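Local coordinates for quinoline 2-oxidoreductase small subunit (Pseudomonas putida, PDB 1T3Q), which carries two [2Fe-2S] clusters that relay electrons between the molybdenum centre and the FAD of quinoline 2-oxidoreductase, the enzyme that hydroxylates quinoline, at the interface of chains A and B and the interface of chains A and C. Coordinates in Å, arbitrary orientation; residue numbers count along the deposited sequence, not the author numbering. Chains: chain A, quinoline 2-oxidoreductase small subunit; chain B, quinoline 2-oxidoreductase medium subunit; chain C, quinoline 2-oxidoreductase large subunit.

Contact 1: the interface of chains A and B. Residues chain A 65, 69-70, 74; chain B 32, 34, 37, 108.
A mixed polar and apolar interface, bridged by water, joins the small subunit to the FAD-carrying medium subunit of this molybdenum hydroxylase, with B:Arg108 lying across A:Met65 and A:Thr70. The arginine crosses both side chains at about a right angle. Its CG packs 3.5 Å from SD of A:Met65, while NH2 makes a weak hydrogen bond to the same thioether sulfur at the guanidinium edge. One guanidinium face meets the hydroxyl OG1 of A:Thr70, which sits above the plane toward the rim. A bend at chi3 (66°) turns the head of the arginine, and NE donates to the carbonyl O of B:Gly32 at 3.1 Å. NE2 of B:Gln34 reaches that same oxygen at 2.9 Å from the opposite face, so that protein donors grip it from both faces. Water 1 further joins B:Gly32 O (2.9 Å) to A:Leu69 O and to the amide OE1 of A:Gln74, and it also meets NH1 of B:Arg108. Alongside, CD1 of B:Leu37 packs 3.6 Å from CA of A:Leu69, the two leucine side chains running past each other in opposite directions. Because B:Gly32 and B:Gln34 also bind FAD, the site probably helps hold the flavin in register with the iron-sulfur subunit.

Contact 2: the interface of chains A and B. Residues chain A 71, 73-74; chain B 8, 30-31, 52, 54.
A:Gln74 spans the joint between the small and medium subunits by giving its amide NE2 to the carboxylate OD2 of B:Asp52, a nearly straight hydrogen bond of 2.9 Å (168°). The acceptor lies in the amide plane, but the donor comes from above the carboxylate plane, with the two flat groups turned 59° apart. Beside this bond, CD1 of B:Ile30 touches NE2 of A:Gln74 at 3.6 Å and meets CD1 of A:Leu71 tip to tip. A:Val73 adds an apolar contact: CG2 stands over the centre of the B:Tyr8 ring, 3.6 Å from its centroid, placed there by a chi1 of -64° that puts this methyl between the backbone N and carbonyl carbon. In the second shell, the backbone N of A:Leu71 donates to OE1 of A:Gln74 at 2.9 Å, on a lone pair, which fixes the rotation of the amide and points NE2 at the aspartate. B:Asp52 is positioned in turn by the phenol OH of B:Tyr8, which meets OD2 on its anti side, and by the backbone N of B:Arg54, which binds OD1. Farther out, water 3 links A:Val73 O to B:Arg54 NH1, and it lies 2.7 Å from the phenol OH of B:Tyr8.

Contact 3: the interface of chains A and C. Residues chain A 48, 52-53, 141; chain C 708-709, 713.
The backbone N of A:Cys53 gives a straight hydrogen bond to the thiolate sulfur SG of A:Cys48 (3.5 Å, 179°), and both cysteines touch C:Leu708 of the large subunit through their CB atoms. They belong to the CX4CX2C motif of the plant-type ferredoxin fold, which binds a [2Fe-2S] cluster; such N-H...S bonds are likely to tune its potential. CD2 of C:Leu708 reaches toward the cluster loop, 3.7 Å from CB of A:Cys48 and 3.9 Å from CB of A:Cys53. In each cysteine SG occupies the position between the backbone N and the carbonyl carbon, leaving CB to meet the leucine methyl. The leucine is itself twisted away from a staggered form, with chi1 at -108°. Between the two cysteines in sequence, A:Val52 lays its branches over two neighbours: CG1 packs 3.6 Å from CB of C:Leu708, and CG2 faces the poorly ordered C:Met709. An alanine in place of A:Val52 would remove CG1 and CG2, and would probably leave a gap beside CB of C:Leu708 and the C:Met709 side chain and seat the cluster loop less firmly on the large subunit. Farther along the interface, CD1 of A:Leu141 meets CD1 of C:Ile713 at 3.8 Å, the side chains crossing at a slant. A:Leu141 directly precedes A:Cys142, a residue at the second [2Fe-2S] cluster, so this apolar pair lies beside the other cluster-binding segment.

Contact 1: the interface of chains A and B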
# COMPACT_ATOMS: atom_id res chain seq x y z
N MET A 65 24.69 -9.38 20.29
CA MET A 65 25.73 -8.80 19.45
C MET A 65 25.15 -7.69 18.59
O MET A 65 23.96 -7.70 18.27
CB MET A 65 26.33 -9.85 18.52
CG MET A 65 27.09 -10.96 19.22
SD MET A 65 27.84 -12.10 18.04
CE MET A 65 28.44 -13.38 19.19
N LEU A 69 27.58 -4.33 13.31
CA LEU A 69 29.02 -4.53 13.37
C LEU A 69 29.40 -5.99 13.17
O LEU A 69 30.45 -6.45 13.63
CB LEU A 69 29.58 -4.02 14.71
CG LEU A 69 29.42 -2.51 14.97
CD1 LEU A 69 30.29 -2.15 16.16
CD2 LEU A 69 29.84 -1.69 13.75
N THR A 70 28.53 -6.72 12.49
CA THR A 70 28.75 -8.12 12.16
C THR A 70 28.52 -8.22 10.66
O THR A 70 27.48 -7.79 10.18
CB THR A 70 27.73 -9.06 12.86
OG1 THR A 70 27.84 -8.92 14.29
CG2 THR A 70 28.01 -10.52 12.48
N GLN A 74 29.37 -13.28 8.16
CA GLN A 74 29.85 -13.88 9.41
C GLN A 74 28.73 -14.60 10.15
O GLN A 74 28.93 -15.11 11.25
CB GLN A 74 30.48 -12.82 10.31
CG GLN A 74 31.81 -12.30 9.76
CD GLN A 74 32.41 -11.20 10.60
OE1 GLN A 74 31.78 -10.18 10.86
NE2 GLN A 74 33.66 -11.39 11.01
N GLY B 32 36.85 -9.60 15.55
CA GLY B 32 35.51 -9.34 16.07
C GLY B 32 34.76 -8.25 15.31
O GLY B 32 33.54 -8.13 15.43
N GLN B 34 34.54 -5.11 15.82
CA GLN B 34 34.04 -3.98 16.61
C GLN B 34 34.81 -2.67 16.48
O GLN B 34 34.34 -1.63 16.94
CB GLN B 34 33.93 -4.39 18.08
CG GLN B 34 33.17 -5.71 18.27
CD GLN B 34 31.77 -5.69 17.67
OE1 GLN B 34 30.85 -5.12 18.25
NE2 GLN B 34 31.62 -6.30 16.50
N LEU B 37 34.90 -2.43 11.53
CA LEU B 37 33.67 -2.10 10.81
C LEU B 37 33.29 -0.63 11.02
O LEU B 37 32.82 0.02 10.09
CB LEU B 37 32.53 -3.05 11.20
CG LEU B 37 32.76 -4.54 10.88
CD1 LEU B 37 31.42 -5.26 10.80
CD2 LEU B 37 33.51 -4.69 9.57
N ARG B 108 31.92 -9.90 21.00
CA ARG B 108 32.59 -10.03 19.70
C ARG B 108 34.05 -9.58 19.72
O ARG B 108 34.89 -10.17 19.04
CB ARG B 108 31.85 -9.24 18.61
CG ARG B 108 30.50 -9.82 18.21
CD ARG B 108 30.01 -9.21 16.89
NE ARG B 108 30.86 -9.58 15.75
CZ ARG B 108 30.85 -10.77 15.15
NH1 ARG B 108 31.66 -11.01 14.13
NH2 ARG B 108 30.01 -11.72 15.56
O HOH W 1 32.42 -8.32 12.79
O HOH W 2 29.14 -14.16 14.06

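Contact 2: the interface of chains A and B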
# COMPACT_ATOMS: atom_id res chain seq x y z
N LEU A 71 29.47 -8.76 9.90
CA LEU A 71 29.25 -8.88 8.47
C LEU A 71 28.16 -9.93 8.28
O LEU A 71 28.10 -10.91 9.04
CB LEU A 71 30.52 -9.33 7.73
CG LEU A 71 31.79 -8.46 7.80
CD1 LEU A 71 32.88 -9.10 6.96
CD2 LEU A 71 31.49 -7.06 7.27
N VAL A 73 28.06 -12.08 6.09
CA VAL A 73 28.73 -13.34 5.80
C VAL A 73 29.25 -14.03 7.07
O VAL A 73 29.53 -15.22 7.06
CB VAL A 73 29.89 -13.18 4.78
CG1 VAL A 73 29.34 -12.73 3.44
CG2 VAL A 73 30.94 -12.20 5.30
N GLN A 74 29.37 -13.28 8.16
CA GLN A 74 29.85 -13.88 9.41
C GLN A 74 28.73 -14.60 10.15
O GLN A 74 28.93 -15.11 11.25
CB GLN A 74 30.48 -12.82 10.31
CG GLN A 74 31.81 -12.30 9.76
CD GLN A 74 32.41 -11.20 10.60
OE1 GLN A 74 31.78 -10.18 10.86
NE2 GLN A 74 33.66 -11.39 11.01
N TYR B 8 35.87 -11.49 0.68
CA TYR B 8 35.98 -12.09 2.00
C TYR B 8 36.47 -13.53 1.97
O TYR B 8 36.07 -14.31 1.11
CB TYR B 8 34.61 -12.04 2.68
CG TYR B 8 34.52 -12.76 4.01
CD1 TYR B 8 34.84 -12.11 5.21
CD2 TYR B 8 34.05 -14.07 4.08
CE1 TYR B 8 34.70 -12.75 6.44
CE2 TYR B 8 33.91 -14.72 5.30
CZ TYR B 8 34.23 -14.06 6.48
OH TYR B 8 34.07 -14.70 7.68
N ILE B 30 40.18 -9.40 9.80
CA ILE B 30 39.01 -9.04 10.58
C ILE B 30 38.85 -10.12 11.64
O ILE B 30 38.95 -11.31 11.34
CB ILE B 30 37.70 -8.93 9.75
CG1 ILE B 30 36.56 -8.50 10.70
CG2 ILE B 30 37.34 -10.25 9.09
CD1 ILE B 30 35.21 -8.27 10.03
N ALA B 31 38.65 -9.69 12.88
CA ALA B 31 38.45 -10.59 14.00
C ALA B 31 37.02 -10.37 14.48
O ALA B 31 36.08 -10.89 13.88
CB ALA B 31 39.45 -10.27 15.11
N ASP B 52 39.07 -13.19 7.61
CA ASP B 52 38.55 -13.55 8.92
C ASP B 52 39.41 -14.64 9.57
O ASP B 52 39.90 -15.54 8.89
CB ASP B 52 37.11 -14.07 8.77
CG ASP B 52 36.27 -13.90 10.03
OD1 ASP B 52 36.84 -13.95 11.14
OD2 ASP B 52 35.04 -13.73 9.91
N ARG B 54 38.16 -16.43 12.11
CA ARG B 54 37.20 -17.29 12.80
C ARG B 54 37.46 -18.79 12.72
O ARG B 54 37.11 -19.53 13.64
CB ARG B 54 35.77 -17.02 12.30
CG ARG B 54 35.51 -17.35 10.84
CD ARG B 54 34.02 -17.26 10.49
NE ARG B 54 33.22 -18.20 11.29
CZ ARG B 54 31.92 -18.41 11.13
NH1 ARG B 54 31.24 -17.74 10.20
NH2 ARG B 54 31.28 -19.27 11.91
O HOH W 3 32.28 -16.74 7.86

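Contact 3: the interface of chains A and C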
# COMPACT_ATOMS: atom_id res chain seq x y z
N CYS A 48 22.53 3.88 14.26
CA CYS A 48 23.84 4.53 14.21
C CYS A 48 24.88 3.83 13.35
O CYS A 48 25.76 4.49 12.79
CB CYS A 48 24.41 4.70 15.63
SG CYS A 48 25.04 3.15 16.37
N VAL A 52 27.08 1.85 18.89
CA VAL A 52 26.73 2.58 20.10
C VAL A 52 25.29 2.52 20.61
O VAL A 52 25.06 2.27 21.80
CB VAL A 52 27.11 4.09 19.96
CG1 VAL A 52 26.76 4.83 21.25
CG2 VAL A 52 28.59 4.24 19.64
N CYS A 53 24.31 2.73 19.73
CA CYS A 53 22.92 2.77 20.18
C CYS A 53 22.29 1.47 20.64
O CYS A 53 21.41 1.48 21.50
CB CYS A 53 22.04 3.43 19.12
SG CYS A 53 21.66 2.42 17.71
N LEU A 141 20.33 2.47 23.97
CA LEU A 141 19.81 3.83 24.08
C LEU A 141 18.34 3.97 23.73
O LEU A 141 17.84 3.37 22.78
CB LEU A 141 20.63 4.77 23.19
CG LEU A 141 22.15 4.73 23.43
CD1 LEU A 141 22.86 5.64 22.44
CD2 LEU A 141 22.45 5.14 24.86
N LEU C 708 27.76 9.20 17.80
CA LEU C 708 27.25 8.94 19.14
C LEU C 708 28.40 8.74 20.12
O LEU C 708 28.18 8.58 21.33
CB LEU C 708 26.34 7.71 19.12
CG LEU C 708 24.83 7.93 19.27
CD1 LEU C 708 24.37 9.24 18.65
CD2 LEU C 708 24.11 6.76 18.64
N MET C 709 29.62 8.74 19.60
CA MET C 709 30.80 8.61 20.44
C MET C 709 31.16 9.99 20.99
O MET C 709 31.69 10.12 22.09
CB MET C 709 31.98 8.06 19.63
CG MET C 709 31.86 6.58 19.34
SD MET C 709 32.18 5.59 20.81
CE MET C 709 33.70 4.82 20.33
N ILE C 713 24.21 11.01 24.78
CA ILE C 713 22.84 11.13 25.25
C ILE C 713 22.71 10.22 26.47
O ILE C 713 23.45 9.24 26.61
CB ILE C 713 21.78 10.75 24.19
CG1 ILE C 713 21.99 9.31 23.72
CG2 ILE C 713 21.81 11.75 23.03
CD1 ILE C 713 20.85 8.80 22.87

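Contact 1 and contact 2 are neighbours on one small-medium interface, the centres of their C-alpha atoms about 8 Å apart, and they share A:Gln74 of the 3-10 helix 72-75. Its side chain therefore serves the water network of the first and the direct bond of the second. Contact 3, at the interface of the small and large subunits, lies about 16 Å from contact 1 and 24 Å from contact 2 between the same kind of centres. The small subunit thus touches both partners, an arrangement suited to carrying electrons between the molybdenum and flavin subunits of the deposited assembly, which holds two copies of each chain.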